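NAD_Gly3P_dh, NAD-dependent glycerol-3-phosphate dehydrogenase (Streptosporangium roseum, PDB 5OCM) is an NADP-dependent oxidoreductase related to the beta-hydroxyacid dehydrogenases that probably reduces imines to amines with NADPH. Local coordinates at residues A[4-9]-A[20-25]; A[188-193]-A[246-251]. All coordinates share one frame; numbering follows the deposited sequence.

Contact 1 of 2, residues A[4-9]-A[20-25]; sequences TDVTVL and GAFLKD
The aromatic ring of F22 takes both methyls of V6 over one face, while V8 meets it at the edge. The two V6 branches share the face between them: CG2 of V6 stands 3.9 Å from the centre of the F22 ring, only 17° off the ring normal, a CH-pi contact displaced toward the CE2 and CZ rim. CG1 of V6 sits by the root of the ring, 3.7 Å from CG of F22. This division follows from the first torsion of V6, chi1 64°, which wedges CG1 between the backbone N and the carbonyl carbon and leaves CG2 anti to the N, so that both methyls reach the same ring. V6 and F22 cross at about a right angle. At the rim, close to the ring plane, CG2 of V8 comes to 3.9 Å from CD2 of F22. V6 and V8, two positions apart on the strand, both point toward the helix, while T7 between them faces away and hydrogen-bonds through OG1 to S60 and to the carbonyl of A56. No hydrogen bond joins the two segments; the union is apolar and buried. It illustrates how the first beta-alpha-beta unit of a Rossmann domain is packed: strand 6-9 leads through a turn with what looks like the GxGxxG motif of the fold into helix 13-24, whose last turn lays F22 against the strand. Nearby, T29 of strand 29-32 touches V6 and F22, V6 also touches L62 and V64 of strand 62-65, and S151 and L152 add to the surroundings of F22.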
# COMPACT_ATOMS: atom_id res chain seq x y z
N THR A 4 10.88 26.98 29.72
CA THR A 4 11.24 25.86 28.91
C THR A 4 11.15 26.26 27.45
O THR A 4 10.68 27.31 27.12
CB THR A 4 10.38 24.61 29.24
OG1 THR A 4 8.98 24.94 29.27
CG2 THR A 4 10.74 24.02 30.59
N ASP A 5 11.63 25.40 26.57
CA ASP A 5 11.68 25.67 25.13
C ASP A 5 10.39 25.26 24.42
O ASP A 5 10.01 25.87 23.43
CB ASP A 5 12.85 24.89 24.50
CG ASP A 5 14.19 25.28 25.09
OD1 ASP A 5 14.45 26.46 25.24
OD2 ASP A 5 14.97 24.40 25.41
N VAL A 6 9.74 24.19 24.92
CA VAL A 6 8.58 23.62 24.28
C VAL A 6 7.66 22.99 25.32
O VAL A 6 8.13 22.43 26.29
CB VAL A 6 8.99 22.64 23.13
CG1 VAL A 6 9.72 21.50 23.67
CG2 VAL A 6 7.77 22.13 22.38
N THR A 7 6.36 23.17 25.14
CA THR A 7 5.30 22.56 25.93
C THR A 7 4.52 21.55 25.07
O THR A 7 4.24 21.83 23.91
CB THR A 7 4.34 23.63 26.48
OG1 THR A 7 5.05 24.38 27.51
CG2 THR A 7 3.09 23.01 27.08
N VAL A 8 4.23 20.36 25.64
CA VAL A 8 3.36 19.41 25.05
C VAL A 8 2.10 19.28 25.94
O VAL A 8 2.21 18.98 27.16
CB VAL A 8 4.01 18.03 24.86
CG1 VAL A 8 3.01 17.03 24.27
CG2 VAL A 8 5.25 18.17 23.98
N LEU A 9 0.94 19.55 25.34
CA LEU A 9 -0.35 19.32 25.96
C LEU A 9 -0.97 18.07 25.36
O LEU A 9 -1.26 18.06 24.16
CB LEU A 9 -1.29 20.50 25.73
CG LEU A 9 -0.74 21.88 26.07
CD1 LEU A 9 -1.74 22.98 25.73
CD2 LEU A 9 -0.36 21.98 27.55
N GLY A 20 8.93 12.94 24.61
CA GLY A 20 10.20 12.20 24.66
C GLY A 20 11.22 12.60 23.60
O GLY A 20 12.42 12.66 23.87
N ALA A 21 10.75 12.89 22.38
CA ALA A 21 11.63 13.29 21.30
C ALA A 21 12.20 14.67 21.52
O ALA A 21 13.40 14.91 21.25
CB ALA A 21 10.89 13.23 19.96
N PHE A 22 11.39 15.59 22.03
CA PHE A 22 11.90 16.90 22.37
C PHE A 22 12.98 16.80 23.46
O PHE A 22 14.02 17.46 23.35
CB PHE A 22 10.80 17.86 22.81
CG PHE A 22 9.91 18.34 21.70
CD1 PHE A 22 10.42 18.92 20.56
CD2 PHE A 22 8.49 18.23 21.84
CE1 PHE A 22 9.57 19.40 19.57
CE2 PHE A 22 7.65 18.68 20.86
CZ PHE A 22 8.19 19.28 19.72
N LEU A 23 12.77 15.94 24.45
CA LEU A 23 13.72 15.75 25.53
C LEU A 23 15.02 15.11 25.03
O LEU A 23 16.12 15.56 25.42
CB LEU A 23 13.12 14.90 26.64
CG LEU A 23 12.02 15.56 27.47
CD1 LEU A 23 11.28 14.49 28.24
CD2 LEU A 23 12.65 16.61 28.41
N LYS A 24 14.91 14.12 24.16
CA LYS A 24 16.09 13.45 23.56
C LYS A 24 17.00 14.38 22.83
O LYS A 24 18.23 14.21 22.83
CB LYS A 24 15.62 12.32 22.63
CG LYS A 24 16.71 11.66 21.79
CD LYS A 24 16.19 10.44 21.00
CE LYS A 24 15.36 10.85 19.79
NZ LYS A 24 16.09 11.75 18.75
N ASP A 25 16.43 15.41 22.19
CA ASP A 25 17.22 16.40 21.48
C ASP A 25 17.65 17.59 22.31
O ASP A 25 18.15 18.56 21.76
CB ASP A 25 16.52 16.85 20.22
CG ASP A 25 16.75 15.86 19.05
OD1 ASP A 25 17.39 14.75 19.22
OD2 ASP A 25 16.26 16.21 17.97

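Contact 2 of 2, residues A[188-193]-A[246-251]; sequences AALLGT and IHESEA
Helix-to-helix packing in the all-helical C-terminal domain of this reductase family is exemplified where helix 165-192 packs on helix 235-252. Within 188-193, L190 alone reaches 246-251, and its CA lies 6.4 Å from that of S249. With CG anti to the backbone N (chi1 180°), the leucine extends its two methyls toward the backbone and side chains of E248 and S249. CD1 of L190 lies 3.8 Å from the carbonyl O of E248 and also nears CA of S249, while CD2 of L190 is 4.1 Å from OG of S249. Both methyls meet CG of E248, so the aliphatic part of the glutamate packs on the leucine; its carboxylate OE2 bonds to S97 OG of the second subunit. L168 of that subunit also packs on L190. An alanine here in place of L190 is likely to open a gap between the helices, with CG of E248 losing the leucine methyls it rests on. The OG of S249 is bonded to the carbonyl of L245 one turn back. The carbonyl O of L190 accepts from both N and OG1 of T193, the hydroxyl OG1 at 2.7 Å and in the carbonyl plane.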
# COMPACT_ATOMS: atom_id res chain seq x y z
N ALA A 188 -2.67 -12.37 4.41
CA ALA A 188 -2.15 -13.22 5.47
C ALA A 188 -3.16 -14.30 5.87
O ALA A 188 -2.76 -15.46 6.08
CB ALA A 188 -1.82 -12.36 6.67
N ALA A 189 -4.44 -13.94 5.95
CA ALA A 189 -5.48 -14.92 6.29
C ALA A 189 -5.53 -16.03 5.22
O ALA A 189 -5.63 -17.23 5.52
CB ALA A 189 -6.82 -14.25 6.42
N LEU A 190 -5.48 -15.60 3.95
CA LEU A 190 -5.50 -16.56 2.83
C LEU A 190 -4.31 -17.47 2.86
O LEU A 190 -4.45 -18.71 2.81
CB LEU A 190 -5.54 -15.78 1.50
CG LEU A 190 -5.56 -16.63 0.22
CD1 LEU A 190 -6.70 -17.64 0.19
CD2 LEU A 190 -5.74 -15.74 -1.00
N LEU A 191 -3.11 -16.90 3.04
CA LEU A 191 -1.92 -17.71 3.11
C LEU A 191 -1.84 -18.61 4.33
O LEU A 191 -1.27 -19.73 4.24
CB LEU A 191 -0.66 -16.83 3.01
CG LEU A 191 -0.43 -16.50 1.51
CD1 LEU A 191 0.39 -15.30 1.40
CD2 LEU A 191 0.26 -17.68 0.77
N GLY A 192 -2.43 -18.17 5.42
CA GLY A 192 -2.52 -18.99 6.67
C GLY A 192 -3.23 -20.32 6.43
O GLY A 192 -2.89 -21.33 7.09
N THR A 193 -4.17 -20.36 5.48
CA THR A 193 -4.86 -21.63 5.17
C THR A 193 -3.96 -22.63 4.52
O THR A 193 -4.23 -23.83 4.59
CB THR A 193 -6.15 -21.43 4.34
OG1 THR A 193 -5.79 -21.00 3.05
CG2 THR A 193 -7.07 -20.41 4.96
N ILE A 246 -10.85 -13.67 -5.70
CA ILE A 246 -12.16 -14.03 -5.13
C ILE A 246 -12.30 -15.55 -5.06
O ILE A 246 -12.65 -16.09 -4.00
CB ILE A 246 -13.30 -13.40 -5.94
CG1 ILE A 246 -13.27 -11.88 -5.70
CG2 ILE A 246 -14.64 -13.97 -5.46
CD1 ILE A 246 -14.18 -11.08 -6.61
N HIS A 247 -11.99 -16.24 -6.14
CA HIS A 247 -12.14 -17.71 -6.19
C HIS A 247 -11.22 -18.41 -5.21
O HIS A 247 -11.64 -19.37 -4.53
CB HIS A 247 -12.03 -18.25 -7.63
CG HIS A 247 -13.25 -17.85 -8.44
ND1 HIS A 247 -13.28 -17.25 -9.71
CD2 HIS A 247 -14.55 -18.09 -8.10
CE1 HIS A 247 -14.54 -16.96 -10.00
NE2 HIS A 247 -15.34 -17.55 -9.11
N GLU A 248 -9.98 -17.95 -5.16
CA GLU A 248 -9.02 -18.50 -4.20
C GLU A 248 -9.48 -18.29 -2.75
O GLU A 248 -9.39 -19.22 -1.91
CB GLU A 248 -7.61 -17.90 -4.44
CG GLU A 248 -6.50 -18.69 -3.76
CD GLU A 248 -6.23 -20.05 -4.49
OE1 GLU A 248 -6.34 -20.13 -5.72
OE2 GLU A 248 -5.94 -21.07 -3.77
N SER A 249 -10.00 -17.10 -2.46
CA SER A 249 -10.48 -16.80 -1.12
C SER A 249 -11.68 -17.67 -0.75
O SER A 249 -11.77 -18.17 0.36
CB SER A 249 -10.85 -15.34 -1.02
OG SER A 249 -9.70 -14.55 -1.21
N GLU A 250 -12.61 -17.83 -1.70
CA GLU A 250 -13.81 -18.70 -1.45
C GLU A 250 -13.37 -20.13 -1.21
O GLU A 250 -13.87 -20.75 -0.28
CB GLU A 250 -14.77 -18.63 -2.63
CG GLU A 250 -15.54 -17.33 -2.66
CD GLU A 250 -16.43 -17.15 -3.89
OE1 GLU A 250 -16.38 -17.92 -4.87
OE2 GLU A 250 -17.25 -16.18 -3.84
N ALA A 251 -12.44 -20.63 -2.01
CA ALA A 251 -11.96 -22.03 -1.81
C ALA A 251 -11.28 -22.20 -0.46
O ALA A 251 -11.38 -23.25 0.15
CB ALA A 251 -11.02 -22.48 -2.93

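Contacts 1 and 2 belong to different domains of the chain and lie on opposite sides of its centre, with centres 47 Å apart and nearest atoms about 32 Å apart. In sequence, 4-9/20-25, in the nucleotide-binding domain, lies wholly ahead of 188-193/246-251 in the helical one. Contact 1 is the nearer to a cofactor, the side chain of V8 being about 8 Å from a bound NADP and about 4 Å from that of L11, a binding residue. In contact 2 the E248 side chain is about 13 Å from a bound trifluoroacetophenone hydrate and about 14 Å from a bound NADP; unlike contact 1, it involves the second subunit.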